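Local coordinates for thermophilic dibenzothiophene desulfurization enzyme C (Paenibacillus sp. A11-2, PDB 5XDC), which probably catalyses the FMNH2- and O2-dependent oxidation of dibenzothiophene to its sulfoxide and then its sulfone, as a flavin monooxygenase of the DszC family, at residues L90-D102 / W113-N126. Numbering follows the deposited sequence.
Sequences LFGYHFSNFAYVD and WYPQAVRERWFLGN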
loop_
_atom_site.group_PDB
_atom_site.type_symbol
_atom_site.label_atom_id
_atom_site.label_comp_id
_atom_site.label_asym_id
_atom_site.label_seq_id
_atom_site.Cartn_x
_atom_site.Cartn_y
_atom_site.Cartn_z
ATOM N N LEU B 90 -8.923 24.469 -16.698
ATOM C CA LEU B 90 -9.550 25.274 -17.745
ATOM C C LEU B 90 -8.665 25.316 -18.981
ATOM O O LEU B 90 -9.136 25.122 -20.107
ATOM C CB LEU B 90 -9.824 26.689 -17.235
ATOM C CG LEU B 90 -10.926 26.855 -16.192
ATOM C CD1 LEU B 90 -10.877 28.240 -15.596
ATOM C CD2 LEU B 90 -12.275 26.555 -16.824
ATOM N N PHE B 91 -7.380 25.567 -18.769
ATOM C CA PHE B 91 -6.396 25.602 -19.844
ATOM C C PHE B 91 -6.312 24.247 -20.552
ATOM O O PHE B 91 -6.416 24.162 -21.782
ATOM C CB PHE B 91 -5.069 26.038 -19.219
ATOM C CG PHE B 91 -3.926 26.214 -20.185
ATOM C CD1 PHE B 91 -3.842 27.335 -20.992
ATOM C CD2 PHE B 91 -2.899 25.287 -20.219
ATOM C CE1 PHE B 91 -2.780 27.506 -21.852
ATOM C CE2 PHE B 91 -1.818 25.455 -21.087
ATOM C CZ PHE B 91 -1.758 26.579 -21.886
ATOM N N GLY B 92 -6.204 23.158 -19.785
ATOM C CA GLY B 92 -6.152 21.833 -20.395
ATOM C C GLY B 92 -7.402 21.488 -21.192
ATOM O O GLY B 92 -7.317 20.951 -22.303
ATOM N N TYR B 93 -8.588 21.784 -20.632
ATOM C CA TYR B 93 -9.833 21.458 -21.311
ATOM C C TYR B 93 -9.980 22.246 -22.603
ATOM O O TYR B 93 -10.581 21.757 -23.561
ATOM C CB TYR B 93 -11.027 21.752 -20.414
ATOM C CG TYR B 93 -11.520 20.594 -19.605
ATOM C CD1 TYR B 93 -10.866 20.205 -18.440
ATOM C CD2 TYR B 93 -12.662 19.912 -19.976
ATOM C CE1 TYR B 93 -11.329 19.147 -17.673
ATOM C CE2 TYR B 93 -13.146 18.845 -19.209
ATOM C CZ TYR B 93 -12.470 18.466 -18.057
ATOM O OH TYR B 93 -12.917 17.411 -17.270
ATOM N N HIS B 94 -9.466 23.471 -22.629
ATOM C CA HIS B 94 -9.428 24.230 -23.873
ATOM C C HIS B 94 -8.765 23.415 -24.979
ATOM O O HIS B 94 -9.278 23.346 -26.098
ATOM C CB HIS B 94 -8.702 25.545 -23.640
ATOM C CG HIS B 94 -8.271 26.237 -24.895
ATOM N ND1 HIS B 94 -9.071 27.140 -25.565
ATOM C CD2 HIS B 94 -7.108 26.176 -25.586
ATOM C CE1 HIS B 94 -8.424 27.592 -26.627
ATOM N NE2 HIS B 94 -7.233 27.019 -26.665
ATOM N N PHE B 95 -7.646 22.756 -24.673
ATOM C CA PHE B 95 -6.985 21.948 -25.695
ATOM C C PHE B 95 -7.719 20.645 -25.987
ATOM O O PHE B 95 -7.644 20.142 -27.113
ATOM C CB PHE B 95 -5.527 21.697 -25.300
ATOM C CG PHE B 95 -4.709 22.949 -25.320
ATOM C CD1 PHE B 95 -4.359 23.542 -26.522
ATOM C CD2 PHE B 95 -4.386 23.597 -24.151
ATOM C CE1 PHE B 95 -3.643 24.717 -26.534
ATOM C CE2 PHE B 95 -3.683 24.772 -24.158
ATOM C CZ PHE B 95 -3.307 25.342 -25.364
ATOM N N SER B 96 -8.438 20.070 -25.016
ATOM C CA SER B 96 -9.322 18.956 -25.338
ATOM C C SER B 96 -10.394 19.389 -26.326
ATOM O O SER B 96 -10.660 18.699 -27.315
ATOM C CB SER B 96 -9.969 18.391 -24.070
ATOM O OG SER B 96 -10.968 17.443 -24.390
ATOM N N ASN B 97 -11.003 20.552 -26.081
ATOM C CA ASN B 97 -12.015 21.077 -26.988
ATOM C C ASN B 97 -11.410 21.369 -28.355
ATOM O O ASN B 97 -11.983 21.003 -29.391
ATOM C CB ASN B 97 -12.639 22.344 -26.404
ATOM C CG ASN B 97 -13.343 22.099 -25.063
ATOM O OD1 ASN B 97 -13.839 21.008 -24.805
ATOM N ND2 ASN B 97 -13.385 23.119 -24.224
ATOM N N PHE B 98 -10.238 21.991 -28.365
ATOM C CA PHE B 98 -9.548 22.272 -29.616
ATOM C C PHE B 98 -9.240 20.990 -30.376
ATOM O O PHE B 98 -9.426 20.922 -31.593
ATOM C CB PHE B 98 -8.264 23.039 -29.341
ATOM C CG PHE B 98 -7.482 23.299 -30.582
ATOM C CD1 PHE B 98 -7.768 24.404 -31.358
ATOM C CD2 PHE B 98 -6.522 22.404 -31.016
ATOM C CE1 PHE B 98 -7.081 24.639 -32.529
ATOM C CE2 PHE B 98 -5.830 22.645 -32.209
ATOM C CZ PHE B 98 -6.117 23.757 -32.947
ATOM N N ALA B 99 -8.760 19.963 -29.677
ATOM C CA ALA B 99 -8.464 18.701 -30.341
ATOM C C ALA B 99 -9.693 18.134 -31.028
ATOM O O ALA B 99 -9.605 17.636 -32.154
ATOM C CB ALA B 99 -7.900 17.697 -29.339
ATOM N N TYR B 100 -10.853 18.180 -30.365
ATOM C CA TYR B 100 -12.066 17.680 -30.992
ATOM C C TYR B 100 -12.360 18.451 -32.273
ATOM O O TYR B 100 -12.660 17.861 -33.315
ATOM C CB TYR B 100 -13.251 17.770 -30.023
ATOM C CG TYR B 100 -14.424 16.973 -30.509
ATOM C CD1 TYR B 100 -15.301 17.485 -31.472
ATOM C CD2 TYR B 100 -14.640 15.677 -30.061
ATOM C CE1 TYR B 100 -16.356 16.733 -31.939
ATOM C CE2 TYR B 100 -15.692 14.923 -30.517
ATOM C CZ TYR B 100 -16.549 15.447 -31.474
ATOM O OH TYR B 100 -17.591 14.694 -31.937
ATOM N N VAL B 101 -12.274 19.774 -32.206
ATOM C CA VAL B 101 -12.516 20.591 -33.391
ATOM C C VAL B 101 -11.542 20.215 -34.498
ATOM O O VAL B 101 -11.934 20.020 -35.656
ATOM C CB VAL B 101 -12.417 22.082 -33.040
ATOM C CG1 VAL B 101 -12.444 22.934 -34.326
ATOM C CG2 VAL B 101 -13.543 22.500 -32.102
ATOM N N ASP B 102 -10.255 20.108 -34.158
ATOM C CA ASP B 102 -9.249 19.828 -35.177
ATOM C C ASP B 102 -9.467 18.467 -35.824
ATOM O O ASP B 102 -9.184 18.298 -37.017
ATOM C CB ASP B 102 -7.852 19.897 -34.588
ATOM C CG ASP B 102 -6.792 20.057 -35.658
ATOM O OD1 ASP B 102 -6.676 21.175 -36.187
ATOM O OD2 ASP B 102 -6.101 19.071 -35.965
ATOM N N TRP B 113 -12.016 29.386 -38.723
ATOM C CA TRP B 113 -12.073 29.421 -37.264
ATOM C C TRP B 113 -10.721 29.739 -36.638
ATOM O O TRP B 113 -10.651 30.476 -35.650
ATOM C CB TRP B 113 -12.576 28.076 -36.734
ATOM C CG TRP B 113 -14.044 27.963 -36.457
ATOM C CD1 TRP B 113 -14.894 28.957 -36.062
ATOM C CD2 TRP B 113 -14.823 26.767 -36.511
ATOM N NE1 TRP B 113 -16.162 28.448 -35.884
ATOM C CE2 TRP B 113 -16.144 27.109 -36.154
ATOM C CE3 TRP B 113 -14.536 25.441 -36.828
ATOM C CZ2 TRP B 113 -17.170 26.172 -36.113
ATOM C CZ3 TRP B 113 -15.550 24.519 -36.799
ATOM C CH2 TRP B 113 -16.858 24.884 -36.448
ATOM N N TYR B 114 -9.631 29.185 -37.174
ATOM C CA TYR B 114 -8.392 29.298 -36.415
ATOM C C TYR B 114 -7.829 30.713 -36.460
ATOM O O TYR B 114 -7.378 31.225 -35.431
ATOM C CB TYR B 114 -7.375 28.268 -36.906
ATOM C CG TYR B 114 -7.725 26.838 -36.544
ATOM C CD1 TYR B 114 -8.917 26.517 -35.903
ATOM C CD2 TYR B 114 -6.856 25.804 -36.840
ATOM C CE1 TYR B 114 -9.226 25.205 -35.585
ATOM C CE2 TYR B 114 -7.160 24.495 -36.526
ATOM C CZ TYR B 114 -8.349 24.207 -35.886
ATOM O OH TYR B 114 -8.646 22.901 -35.563
ATOM N N PRO B 115 -7.838 31.405 -37.604
ATOM C CA PRO B 115 -7.419 32.815 -37.560
ATOM C C PRO B 115 -8.307 33.650 -36.658
ATOM O O PRO B 115 -7.833 34.581 -35.996
ATOM C CB PRO B 115 -7.514 33.251 -39.033
ATOM C CG PRO B 115 -7.311 32.018 -39.786
ATOM C CD PRO B 115 -8.007 30.933 -38.987
ATOM N N GLN B 116 -9.602 33.330 -36.630
ATOM C CA GLN B 116 -10.523 34.025 -35.746
ATOM C C GLN B 116 -10.165 33.775 -34.289
ATOM O O GLN B 116 -10.136 34.705 -33.476
ATOM C CB GLN B 116 -11.945 33.561 -36.044
ATOM C CG GLN B 116 -12.996 34.459 -35.483
ATOM C CD GLN B 116 -14.404 34.064 -35.893
ATOM O OE1 GLN B 116 -14.629 33.017 -36.510
ATOM N NE2 GLN B 116 -15.366 34.909 -35.536
ATOM N N ALA B 117 -9.875 32.518 -33.951
ATOM C CA ALA B 117 -9.494 32.164 -32.586
ATOM C C ALA B 117 -8.232 32.893 -32.149
ATOM O O ALA B 117 -8.090 33.259 -30.971
ATOM C CB ALA B 117 -9.291 30.656 -32.486
ATOM N N VAL B 118 -7.286 33.089 -33.076
ATOM C CA VAL B 118 -6.082 33.858 -32.762
ATOM C C VAL B 118 -6.425 35.330 -32.550
ATOM O O VAL B 118 -6.025 35.945 -31.553
ATOM C CB VAL B 118 -5.031 33.694 -33.879
ATOM C CG1 VAL B 118 -3.853 34.626 -33.625
ATOM C CG2 VAL B 118 -4.553 32.248 -33.984
ATOM N N ARG B 119 -7.155 35.921 -33.501
ATOM C CA ARG B 119 -7.447 37.354 -33.463
ATOM C C ARG B 119 -8.296 37.728 -32.255
ATOM O O ARG B 119 -8.047 38.749 -31.602
ATOM C CB ARG B 119 -8.151 37.746 -34.767
ATOM C CG ARG B 119 -8.758 39.132 -34.805
ATOM C CD ARG B 119 -9.457 39.398 -36.154
ATOM N NE ARG B 119 -9.235 38.335 -37.150
ATOM C CZ ARG B 119 -10.166 37.486 -37.597
ATOM N NH1 ARG B 119 -9.847 36.565 -38.502
ATOM N NH2 ARG B 119 -11.415 37.547 -37.156
ATOM N N GLU B 120 -9.297 36.913 -31.947
ATOM C CA GLU B 120 -10.239 37.193 -30.878
ATOM C C GLU B 120 -9.839 36.549 -29.555
ATOM O O GLU B 120 -10.576 36.681 -28.575
ATOM C CB GLU B 120 -11.637 36.722 -31.296
ATOM C CG GLU B 120 -12.145 37.394 -32.594
ATOM C CD GLU B 120 -13.571 37.018 -32.956
ATOM O OE1 GLU B 120 -14.245 36.318 -32.172
ATOM O OE2 GLU B 120 -14.030 37.433 -34.044
ATOM N N ARG B 121 -8.700 35.859 -29.513
ATOM C CA ARG B 121 -8.161 35.272 -28.284
ATOM C C ARG B 121 -9.173 34.325 -27.635
ATOM O O ARG B 121 -9.502 34.440 -26.451
ATOM C CB ARG B 121 -7.704 36.370 -27.324
ATOM C CG ARG B 121 -6.637 37.269 -27.963
ATOM C CD ARG B 121 -5.801 38.033 -26.958
ATOM N NE ARG B 121 -4.671 38.704 -27.600
ATOM C CZ ARG B 121 -3.474 38.155 -27.824
ATOM N NH1 ARG B 121 -3.202 36.896 -27.461
ATOM N NH2 ARG B 121 -2.532 38.881 -28.422
ATOM N N TRP B 122 -9.648 33.367 -28.424
ATOM C CA TRP B 122 -10.678 32.436 -27.971
ATOM C C TRP B 122 -10.174 31.507 -26.876
ATOM O O TRP B 122 -9.111 30.897 -26.995
ATOM C CB TRP B 122 -11.185 31.592 -29.127
ATOM C CG TRP B 122 -12.135 32.291 -30.037
ATOM C CD1 TRP B 122 -12.548 33.599 -29.970
ATOM C CD2 TRP B 122 -12.801 31.714 -31.155
ATOM N NE1 TRP B 122 -13.432 33.860 -30.989
ATOM C CE2 TRP B 122 -13.602 32.721 -31.731
ATOM C CE3 TRP B 122 -12.793 30.441 -31.737
ATOM C CZ2 TRP B 122 -14.400 32.485 -32.851
ATOM C CZ3 TRP B 122 -13.582 30.211 -32.854
ATOM C CH2 TRP B 122 -14.366 31.230 -33.401
ATOM N N PHE B 123 -10.978 31.387 -25.828
ATOM C CA PHE B 123 -10.819 30.418 -24.750
ATOM C C PHE B 123 -12.047 29.518 -24.869
ATOM O O PHE B 123 -13.174 29.990 -24.700
ATOM C CB PHE B 123 -10.745 31.154 -23.410
ATOM C CG PHE B 123 -9.991 30.433 -22.317
ATOM C CD1 PHE B 123 -10.096 29.072 -22.145
ATOM C CD2 PHE B 123 -9.199 31.156 -21.438
ATOM C CE1 PHE B 123 -9.410 28.441 -21.106
ATOM C CE2 PHE B 123 -8.524 30.529 -20.411
ATOM C CZ PHE B 123 -8.628 29.169 -20.263
ATOM N N LEU B 124 -11.847 28.253 -25.236
ATOM C CA LEU B 124 -12.946 27.350 -25.574
ATOM C C LEU B 124 -13.522 26.700 -24.326
ATOM O O LEU B 124 -12.780 26.322 -23.408
ATOM C CB LEU B 124 -12.489 26.260 -26.548
ATOM C CG LEU B 124 -11.878 26.705 -27.884
ATOM C CD1 LEU B 124 -11.327 25.510 -28.650
ATOM C CD2 LEU B 124 -12.915 27.422 -28.723
ATOM N N GLY B 125 -14.853 26.572 -24.300
ATOM C CA GLY B 125 -15.555 25.881 -23.241
ATOM C C GLY B 125 -16.299 24.654 -23.752
ATOM O O GLY B 125 -16.415 24.414 -24.962
ATOM N N ASN B 126 -16.815 23.866 -22.800
ATOM C CA ASN B 126 -17.319 22.532 -23.081
ATOM C C ASN B 126 -18.740 22.397 -22.552
ATOM O O ASN B 126 -19.001 22.733 -21.391
ATOM C CB ASN B 126 -16.386 21.495 -22.439
ATOM C CG ASN B 126 -16.740 20.097 -22.800
ATOM O OD1 ASN B 126 -17.451 19.418 -22.059
ATOM N ND2 ASN B 126 -16.244 19.635 -23.945
HETATM O O HOH W 1 -11.887 25.414 -20.779
#
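H94 takes the backbone N-H of L124 on its ring nitrogen ND1, N to ND1 3.0 Å and nearly straight at 174°, with the donor lying in the ring plane. With CG anti to the backbone N (chi1 164°), the imidazole reaches the backbone of L124, while NE2 on its far side bonds L55 O, so both ring nitrogens are engaged. One turn on, N97 OD1 accepts from N126 ND2 at 2.9 Å; the two amide planes are nearly parallel, but the donor stands tilted out of the N97 carbonyl plane. N97 ND2 adds a weak bond to L124 O. N126, an FMN-binding residue whose cofactor is absent from this chain, is thus steadied from the helix, and its OD1 also meets S129 N. Y114 OH donates to the anti lone pair of D102 OD1, 2.7 Å away, with ring and carboxylate almost coplanar. A water bridges L90 O and L124 O.

Apolar contacts fill in between. F98 CE1 sits over one face of the Y114 ring, 3.6 Å from CZ, and L124 CD1 lies 4.0 Å from F98 CB. V101 CG1 meets W113 CE3, and L90 CB rests against F123 CZ.

Within the acyl-CoA dehydrogenase-like fold, the axis of 90-102 lies almost perpendicular to that of 124-126 (86°) and roughly antiparallel to that of 113-119. Strand 167-174 pairs with 124-127 in parallel, and helices 43-52 and 70-83 pack against F91.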